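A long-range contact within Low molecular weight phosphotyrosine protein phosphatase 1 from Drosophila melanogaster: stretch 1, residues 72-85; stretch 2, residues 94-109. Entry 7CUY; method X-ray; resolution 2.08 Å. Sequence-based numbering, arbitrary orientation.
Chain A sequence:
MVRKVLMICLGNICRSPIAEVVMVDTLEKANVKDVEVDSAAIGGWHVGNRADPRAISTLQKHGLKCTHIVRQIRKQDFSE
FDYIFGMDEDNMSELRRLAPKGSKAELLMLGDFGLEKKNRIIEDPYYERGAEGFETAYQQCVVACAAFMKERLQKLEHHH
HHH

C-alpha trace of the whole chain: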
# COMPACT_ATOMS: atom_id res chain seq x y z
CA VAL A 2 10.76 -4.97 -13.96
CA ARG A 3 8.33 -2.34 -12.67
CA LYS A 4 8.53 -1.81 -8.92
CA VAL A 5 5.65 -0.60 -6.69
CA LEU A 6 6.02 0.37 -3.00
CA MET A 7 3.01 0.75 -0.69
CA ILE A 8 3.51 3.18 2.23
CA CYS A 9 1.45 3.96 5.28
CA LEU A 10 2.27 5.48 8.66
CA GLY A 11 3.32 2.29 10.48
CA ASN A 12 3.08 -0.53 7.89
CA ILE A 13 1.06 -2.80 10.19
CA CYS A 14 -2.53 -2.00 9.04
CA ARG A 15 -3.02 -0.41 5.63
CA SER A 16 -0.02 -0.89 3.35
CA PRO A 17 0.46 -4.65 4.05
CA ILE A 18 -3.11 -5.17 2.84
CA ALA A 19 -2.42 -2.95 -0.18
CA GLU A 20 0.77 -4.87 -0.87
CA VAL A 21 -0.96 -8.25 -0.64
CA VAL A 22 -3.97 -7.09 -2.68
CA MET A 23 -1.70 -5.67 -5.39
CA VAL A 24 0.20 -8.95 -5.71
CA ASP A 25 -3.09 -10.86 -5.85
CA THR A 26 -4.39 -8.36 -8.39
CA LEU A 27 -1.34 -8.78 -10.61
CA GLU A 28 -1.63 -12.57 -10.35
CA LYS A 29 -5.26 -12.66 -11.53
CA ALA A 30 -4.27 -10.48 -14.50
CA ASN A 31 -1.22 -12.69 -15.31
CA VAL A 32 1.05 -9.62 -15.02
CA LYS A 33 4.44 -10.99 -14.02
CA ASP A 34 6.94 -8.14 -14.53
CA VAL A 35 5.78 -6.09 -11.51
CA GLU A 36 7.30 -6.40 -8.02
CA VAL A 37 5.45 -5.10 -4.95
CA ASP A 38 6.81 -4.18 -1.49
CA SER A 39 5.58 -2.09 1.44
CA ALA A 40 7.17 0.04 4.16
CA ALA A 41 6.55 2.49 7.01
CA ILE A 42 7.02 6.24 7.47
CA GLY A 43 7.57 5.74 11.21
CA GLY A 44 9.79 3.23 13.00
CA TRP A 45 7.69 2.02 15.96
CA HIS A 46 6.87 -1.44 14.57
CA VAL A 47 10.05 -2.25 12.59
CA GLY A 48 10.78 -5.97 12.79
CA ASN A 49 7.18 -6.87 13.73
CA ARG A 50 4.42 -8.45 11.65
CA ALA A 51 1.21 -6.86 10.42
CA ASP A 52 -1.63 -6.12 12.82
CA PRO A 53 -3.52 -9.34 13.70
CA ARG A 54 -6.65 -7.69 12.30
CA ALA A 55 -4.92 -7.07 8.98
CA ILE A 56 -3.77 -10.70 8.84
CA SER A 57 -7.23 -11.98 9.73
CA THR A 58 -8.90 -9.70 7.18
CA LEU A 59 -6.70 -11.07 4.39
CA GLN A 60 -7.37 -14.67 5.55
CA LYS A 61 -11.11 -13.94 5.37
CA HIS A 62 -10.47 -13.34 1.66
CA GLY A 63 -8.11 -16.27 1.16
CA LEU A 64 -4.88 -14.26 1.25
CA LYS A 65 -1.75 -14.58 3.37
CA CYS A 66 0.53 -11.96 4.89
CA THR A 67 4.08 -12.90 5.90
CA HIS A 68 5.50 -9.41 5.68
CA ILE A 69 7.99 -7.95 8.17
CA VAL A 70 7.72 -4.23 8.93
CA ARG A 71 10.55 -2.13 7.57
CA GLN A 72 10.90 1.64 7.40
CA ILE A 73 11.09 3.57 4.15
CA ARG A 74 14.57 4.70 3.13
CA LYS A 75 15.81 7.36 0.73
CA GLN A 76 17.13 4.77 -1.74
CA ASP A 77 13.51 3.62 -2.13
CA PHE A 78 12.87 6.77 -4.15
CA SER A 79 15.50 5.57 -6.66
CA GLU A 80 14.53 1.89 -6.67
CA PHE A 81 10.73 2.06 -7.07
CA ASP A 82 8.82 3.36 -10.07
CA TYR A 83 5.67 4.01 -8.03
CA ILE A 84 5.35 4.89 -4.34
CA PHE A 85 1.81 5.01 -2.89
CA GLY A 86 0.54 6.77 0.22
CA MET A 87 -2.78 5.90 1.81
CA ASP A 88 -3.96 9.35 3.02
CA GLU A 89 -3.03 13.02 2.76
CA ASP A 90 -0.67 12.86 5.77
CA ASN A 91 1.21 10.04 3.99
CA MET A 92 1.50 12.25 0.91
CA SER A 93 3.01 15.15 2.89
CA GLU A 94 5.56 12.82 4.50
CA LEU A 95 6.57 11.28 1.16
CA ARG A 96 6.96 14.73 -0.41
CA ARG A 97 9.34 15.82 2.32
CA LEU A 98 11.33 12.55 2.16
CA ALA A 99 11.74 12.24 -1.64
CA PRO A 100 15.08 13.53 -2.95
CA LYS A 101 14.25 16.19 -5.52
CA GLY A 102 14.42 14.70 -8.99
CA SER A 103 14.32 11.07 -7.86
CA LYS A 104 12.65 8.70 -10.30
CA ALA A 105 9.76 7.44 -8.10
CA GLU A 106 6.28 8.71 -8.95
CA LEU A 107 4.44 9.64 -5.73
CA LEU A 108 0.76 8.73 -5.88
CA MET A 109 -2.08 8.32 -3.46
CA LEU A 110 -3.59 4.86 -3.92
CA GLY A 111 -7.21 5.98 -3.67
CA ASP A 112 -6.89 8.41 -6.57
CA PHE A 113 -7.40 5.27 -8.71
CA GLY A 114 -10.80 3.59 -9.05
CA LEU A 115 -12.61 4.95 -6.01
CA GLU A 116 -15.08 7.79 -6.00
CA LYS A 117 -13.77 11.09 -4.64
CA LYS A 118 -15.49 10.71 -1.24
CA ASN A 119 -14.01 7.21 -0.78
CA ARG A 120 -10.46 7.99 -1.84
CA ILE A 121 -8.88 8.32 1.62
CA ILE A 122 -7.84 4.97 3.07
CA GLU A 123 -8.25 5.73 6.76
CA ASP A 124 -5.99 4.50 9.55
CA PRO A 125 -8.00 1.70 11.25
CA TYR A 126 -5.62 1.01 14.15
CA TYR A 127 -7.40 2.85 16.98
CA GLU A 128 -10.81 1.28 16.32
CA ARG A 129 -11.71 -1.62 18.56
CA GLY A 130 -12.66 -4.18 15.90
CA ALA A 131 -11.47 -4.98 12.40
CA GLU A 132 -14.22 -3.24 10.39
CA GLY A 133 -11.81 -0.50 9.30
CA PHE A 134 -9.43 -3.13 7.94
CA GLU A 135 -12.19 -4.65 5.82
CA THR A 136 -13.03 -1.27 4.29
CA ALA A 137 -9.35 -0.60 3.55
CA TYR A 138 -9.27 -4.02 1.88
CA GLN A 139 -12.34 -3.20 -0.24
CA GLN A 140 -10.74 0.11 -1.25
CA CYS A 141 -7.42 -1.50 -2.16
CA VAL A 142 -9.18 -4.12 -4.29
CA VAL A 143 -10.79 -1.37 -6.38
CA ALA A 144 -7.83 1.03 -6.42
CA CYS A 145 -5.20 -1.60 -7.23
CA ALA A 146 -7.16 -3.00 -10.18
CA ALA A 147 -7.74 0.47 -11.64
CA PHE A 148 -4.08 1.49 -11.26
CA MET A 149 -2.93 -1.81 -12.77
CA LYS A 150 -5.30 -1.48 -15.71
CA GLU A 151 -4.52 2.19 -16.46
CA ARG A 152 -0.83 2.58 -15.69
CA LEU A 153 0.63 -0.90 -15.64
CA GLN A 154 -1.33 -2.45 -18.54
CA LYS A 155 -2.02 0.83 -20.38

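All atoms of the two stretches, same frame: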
# COMPACT_ATOMS: atom_id res chain seq x y z
N GLN A 72 11.12 0.22 7.58
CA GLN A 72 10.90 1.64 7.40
C GLN A 72 11.39 2.07 6.02
O GLN A 72 12.38 1.54 5.51
CB GLN A 72 11.59 2.44 8.49
CG GLN A 72 10.96 3.78 8.74
CD GLN A 72 11.67 4.55 9.81
OE1 GLN A 72 12.66 4.07 10.37
NE2 GLN A 72 11.17 5.74 10.12
N ILE A 73 10.68 3.03 5.43
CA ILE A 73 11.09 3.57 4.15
C ILE A 73 12.49 4.17 4.28
O ILE A 73 12.89 4.67 5.34
CB ILE A 73 10.06 4.62 3.68
CG1 ILE A 73 10.34 5.10 2.25
CG2 ILE A 73 10.03 5.82 4.63
CD1 ILE A 73 9.21 5.99 1.68
N ARG A 74 13.26 4.09 3.19
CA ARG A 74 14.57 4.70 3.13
C ARG A 74 14.67 5.56 1.87
O ARG A 74 13.88 5.43 0.93
CB ARG A 74 15.68 3.64 3.16
CG ARG A 74 15.37 2.42 2.36
CD ARG A 74 16.51 1.41 2.39
NE ARG A 74 16.05 0.08 1.99
CZ ARG A 74 15.77 -0.90 2.85
NH1 ARG A 74 15.92 -0.70 4.16
NH2 ARG A 74 15.34 -2.08 2.42
N LYS A 75 15.66 6.46 1.86
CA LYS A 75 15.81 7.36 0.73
C LYS A 75 16.13 6.61 -0.56
O LYS A 75 15.73 7.06 -1.64
CB LYS A 75 16.90 8.39 1.02
CG LYS A 75 16.69 9.14 2.32
CD LYS A 75 15.77 10.32 2.12
CE LYS A 75 16.11 11.44 3.08
NZ LYS A 75 16.46 12.70 2.35
N GLN A 76 16.84 5.48 -0.49
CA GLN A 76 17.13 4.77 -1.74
C GLN A 76 15.87 4.17 -2.35
O GLN A 76 15.88 3.84 -3.55
CB GLN A 76 18.18 3.69 -1.53
CG GLN A 76 17.62 2.34 -1.10
CD GLN A 76 18.59 1.20 -1.37
OE1 GLN A 76 19.25 0.69 -0.45
NE2 GLN A 76 18.66 0.77 -2.63
N ASP A 77 14.79 4.03 -1.57
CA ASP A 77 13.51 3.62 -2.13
C ASP A 77 13.09 4.55 -3.26
O ASP A 77 12.56 4.09 -4.28
CB ASP A 77 12.42 3.60 -1.06
CG ASP A 77 12.56 2.45 -0.09
OD1 ASP A 77 13.05 1.36 -0.48
OD2 ASP A 77 12.19 2.63 1.09
N PHE A 78 13.33 5.85 -3.11
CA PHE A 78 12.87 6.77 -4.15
C PHE A 78 13.66 6.62 -5.45
O PHE A 78 13.22 7.14 -6.47
CB PHE A 78 12.93 8.21 -3.66
CG PHE A 78 12.02 8.48 -2.50
CD1 PHE A 78 10.72 8.95 -2.70
CD2 PHE A 78 12.45 8.26 -1.21
CE1 PHE A 78 9.88 9.19 -1.63
CE2 PHE A 78 11.62 8.51 -0.12
CZ PHE A 78 10.33 8.97 -0.34
N SER A 79 14.79 5.91 -5.43
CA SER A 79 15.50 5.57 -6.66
C SER A 79 15.25 4.15 -7.13
O SER A 79 15.48 3.86 -8.31
CB SER A 79 17.02 5.74 -6.47
OG SER A 79 17.37 7.08 -6.18
N GLU A 80 14.79 3.26 -6.26
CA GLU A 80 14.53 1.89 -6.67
C GLU A 80 13.12 1.68 -7.24
O GLU A 80 12.94 0.91 -8.19
CB GLU A 80 14.76 0.92 -5.50
CG GLU A 80 14.52 -0.55 -5.90
CD GLU A 80 14.78 -1.56 -4.77
OE1 GLU A 80 15.62 -1.26 -3.88
OE2 GLU A 80 14.16 -2.64 -4.79
N PHE A 81 12.11 2.35 -6.68
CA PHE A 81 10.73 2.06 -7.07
C PHE A 81 10.23 3.04 -8.11
O PHE A 81 10.55 4.23 -8.07
CB PHE A 81 9.81 2.04 -5.84
CG PHE A 81 10.11 0.91 -4.91
CD1 PHE A 81 11.05 1.04 -3.92
CD2 PHE A 81 9.48 -0.32 -5.08
CE1 PHE A 81 11.34 -0.02 -3.07
CE2 PHE A 81 9.76 -1.39 -4.25
CZ PHE A 81 10.70 -1.25 -3.25
N ASP A 82 9.44 2.53 -9.05
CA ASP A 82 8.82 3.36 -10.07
C ASP A 82 7.61 4.10 -9.53
O ASP A 82 7.34 5.23 -9.95
CB ASP A 82 8.40 2.49 -11.25
CG ASP A 82 9.55 1.70 -11.79
OD1 ASP A 82 10.36 2.28 -12.56
OD2 ASP A 82 9.68 0.50 -11.42
N TYR A 83 6.90 3.48 -8.59
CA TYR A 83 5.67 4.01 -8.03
C TYR A 83 5.73 3.85 -6.52
O TYR A 83 6.00 2.76 -6.03
CB TYR A 83 4.46 3.26 -8.57
CG TYR A 83 4.41 3.28 -10.08
CD1 TYR A 83 3.98 4.42 -10.76
CD2 TYR A 83 4.80 2.17 -10.82
CE1 TYR A 83 3.93 4.44 -12.15
CE2 TYR A 83 4.77 2.18 -12.20
CZ TYR A 83 4.33 3.32 -12.87
OH TYR A 83 4.29 3.33 -14.25
N ILE A 84 5.49 4.94 -5.79
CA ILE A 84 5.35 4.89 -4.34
C ILE A 84 3.98 5.46 -3.98
O ILE A 84 3.64 6.57 -4.39
CB ILE A 84 6.48 5.67 -3.64
CG1 ILE A 84 7.84 5.11 -4.07
CG2 ILE A 84 6.32 5.56 -2.15
CD1 ILE A 84 9.01 5.62 -3.29
N PHE A 85 3.20 4.70 -3.22
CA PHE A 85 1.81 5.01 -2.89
C PHE A 85 1.66 5.35 -1.41
O PHE A 85 2.03 4.55 -0.55
CB PHE A 85 0.88 3.83 -3.20
CG PHE A 85 0.60 3.62 -4.67
CD1 PHE A 85 -0.37 4.36 -5.32
CD2 PHE A 85 1.28 2.66 -5.38
CE1 PHE A 85 -0.65 4.14 -6.67
CE2 PHE A 85 1.01 2.44 -6.72
CZ PHE A 85 0.05 3.18 -7.37
N GLU A 94 4.32 13.46 4.06
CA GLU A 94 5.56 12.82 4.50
C GLU A 94 6.41 12.37 3.32
O GLU A 94 7.63 12.58 3.31
CB GLU A 94 5.25 11.65 5.43
CG GLU A 94 4.80 12.06 6.83
CD GLU A 94 5.95 12.62 7.69
OE1 GLU A 94 6.39 11.96 8.66
OE2 GLU A 94 6.43 13.74 7.39
N LEU A 95 5.80 11.73 2.31
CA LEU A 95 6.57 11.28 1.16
C LEU A 95 7.20 12.46 0.41
O LEU A 95 8.36 12.39 -0.02
CB LEU A 95 5.68 10.46 0.21
CG LEU A 95 5.27 9.08 0.71
CD1 LEU A 95 4.14 8.49 -0.10
CD2 LEU A 95 6.46 8.15 0.71
N ARG A 96 6.43 13.54 0.23
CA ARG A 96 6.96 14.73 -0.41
C ARG A 96 8.21 15.23 0.31
O ARG A 96 9.21 15.56 -0.33
CB ARG A 96 5.90 15.84 -0.46
CG ARG A 96 4.90 15.76 -1.61
CD ARG A 96 4.14 17.10 -1.80
NE ARG A 96 3.47 17.51 -0.56
CZ ARG A 96 3.96 18.42 0.27
NH1 ARG A 96 5.11 19.03 -0.03
NH2 ARG A 96 3.31 18.72 1.39
N ARG A 97 8.17 15.29 1.64
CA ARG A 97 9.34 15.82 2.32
C ARG A 97 10.52 14.85 2.26
O ARG A 97 11.67 15.28 2.22
CB ARG A 97 9.02 16.19 3.77
CG ARG A 97 9.45 15.17 4.79
CD ARG A 97 9.38 15.68 6.24
NE ARG A 97 8.98 14.57 7.10
CZ ARG A 97 9.81 13.65 7.57
NH1 ARG A 97 11.11 13.72 7.28
NH2 ARG A 97 9.36 12.65 8.33
N LEU A 98 10.25 13.54 2.19
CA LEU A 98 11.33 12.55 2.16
C LEU A 98 11.99 12.39 0.79
O LEU A 98 13.19 12.12 0.73
CB LEU A 98 10.80 11.20 2.63
CG LEU A 98 10.64 11.07 4.14
CD1 LEU A 98 9.79 9.84 4.48
CD2 LEU A 98 12.01 10.97 4.77
N ALA A 99 11.24 12.52 -0.30
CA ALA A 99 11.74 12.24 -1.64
C ALA A 99 12.90 13.17 -2.01
O ALA A 99 12.73 14.39 -1.99
CB ALA A 99 10.61 12.43 -2.65
N PRO A 100 14.07 12.65 -2.37
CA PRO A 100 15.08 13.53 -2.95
C PRO A 100 14.56 14.16 -4.24
O PRO A 100 14.00 13.48 -5.10
CB PRO A 100 16.28 12.61 -3.21
CG PRO A 100 15.85 11.24 -2.82
CD PRO A 100 14.60 11.32 -2.03
N LYS A 101 14.72 15.48 -4.35
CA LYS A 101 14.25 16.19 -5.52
C LYS A 101 14.85 15.61 -6.78
O LYS A 101 16.07 15.46 -6.90
CB LYS A 101 14.60 17.67 -5.42
CG LYS A 101 14.43 18.42 -6.74
CD LYS A 101 14.43 19.92 -6.50
CE LYS A 101 14.09 20.68 -7.77
NZ LYS A 101 14.98 21.87 -7.93
N GLY A 102 13.98 15.27 -7.74
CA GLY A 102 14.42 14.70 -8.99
C GLY A 102 14.58 13.21 -8.99
O GLY A 102 15.03 12.67 -10.01
N SER A 103 14.26 12.53 -7.89
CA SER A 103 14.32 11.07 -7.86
C SER A 103 13.24 10.47 -8.77
O SER A 103 12.20 11.09 -9.03
CB SER A 103 14.15 10.54 -6.44
OG SER A 103 13.06 11.18 -5.79
N LYS A 104 13.48 9.26 -9.24
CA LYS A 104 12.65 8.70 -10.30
C LYS A 104 11.25 8.27 -9.83
O LYS A 104 10.33 8.29 -10.64
CB LYS A 104 13.40 7.54 -10.97
CG LYS A 104 12.64 6.26 -11.22
CD LYS A 104 13.62 5.14 -11.41
CE LYS A 104 12.97 3.78 -11.36
NZ LYS A 104 13.98 2.71 -11.21
N ALA A 105 11.06 7.93 -8.56
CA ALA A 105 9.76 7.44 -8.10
C ALA A 105 8.63 8.44 -8.36
O ALA A 105 8.75 9.63 -8.07
CB ALA A 105 9.80 7.14 -6.61
N GLU A 106 7.51 7.93 -8.85
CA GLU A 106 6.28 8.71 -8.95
C GLU A 106 5.49 8.56 -7.65
O GLU A 106 5.17 7.44 -7.25
CB GLU A 106 5.47 8.23 -10.16
CG GLU A 106 4.41 9.23 -10.61
CD GLU A 106 3.54 8.74 -11.78
OE1 GLU A 106 2.36 9.17 -11.86
OE2 GLU A 106 4.04 7.97 -12.62
N LEU A 107 5.16 9.68 -7.00
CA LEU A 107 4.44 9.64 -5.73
C LEU A 107 2.94 9.77 -5.98
O LEU A 107 2.48 10.80 -6.49
CB LEU A 107 4.90 10.76 -4.79
CG LEU A 107 6.39 11.00 -4.64
CD1 LEU A 107 6.65 12.02 -3.52
CD2 LEU A 107 7.13 9.69 -4.38
N LEU A 108 2.19 8.75 -5.62
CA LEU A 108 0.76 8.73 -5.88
C LEU A 108 0.03 8.39 -4.60
O LEU A 108 0.58 7.79 -3.68
CB LEU A 108 0.42 7.70 -6.99
CG LEU A 108 1.20 7.94 -8.30
CD1 LEU A 108 1.10 6.74 -9.20
CD2 LEU A 108 0.74 9.23 -9.01
N MET A 109 -1.23 8.77 -4.54
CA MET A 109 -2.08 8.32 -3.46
C MET A 109 -2.97 7.21 -4.01
O MET A 109 -3.60 7.38 -5.06
CB MET A 109 -2.91 9.48 -2.90
CG MET A 109 -3.49 9.12 -1.57
SD MET A 109 -4.42 10.45 -0.81
CE MET A 109 -5.89 10.43 -1.85

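Parallel strands cannot be joined by a tight hairpin, so the chain between them must cross over, and here a helix ending at Leu-98 makes the crossing. Strands 83-85 and 106-109 lie parallel, with Tyr-83 opposite Glu-106, Ile-84 opposite Leu-107 and Phe-85 opposite Leu-108. The hydrogen bonds stagger as parallel pairing requires: Ile-84 N donates to Glu-106 O (2.9 Å), while Ile-84 O accepts from Leu-108 N (2.9 Å). Glu-106 N reaches back to Asp-82 O (2.9 Å), and before the strands Ala-105 N bonds Phe-78 O (3.1 Å), tying the short helix to the residue just before the second strand.

Side chains alternate between faces. Ile-84 and Leu-107 share the face covered by the helix that carries Leu-95, where Leu-95 CD2 approaches Ile-84 CG2 (3.9 Å) and Ile-73 CD1 (3.6 Å). Phe-78 is the hub of this apolar layer and buries the largest area. Ala-99 lies over one face of the Phe-78 ring, with Ala-99 CA 3.6 Å from the ring centroid, a CH-pi contact, while Leu-107 CD2 meets the ring edge, 3.9 Å from Phe-78 CE1. On the sheet face that carries Tyr-83, Phe-85, Glu-106 and Leu-108, Phe-85 CE1 packs against Leu-108 CB (3.7 Å). The polar contacts of the Lys-104 side chain are looser: Lys-104 NZ makes a weak hydrogen bond to Ser-79 O (3.5 Å) and a long salt bridge to Asp-82 OD1 (3.9 Å).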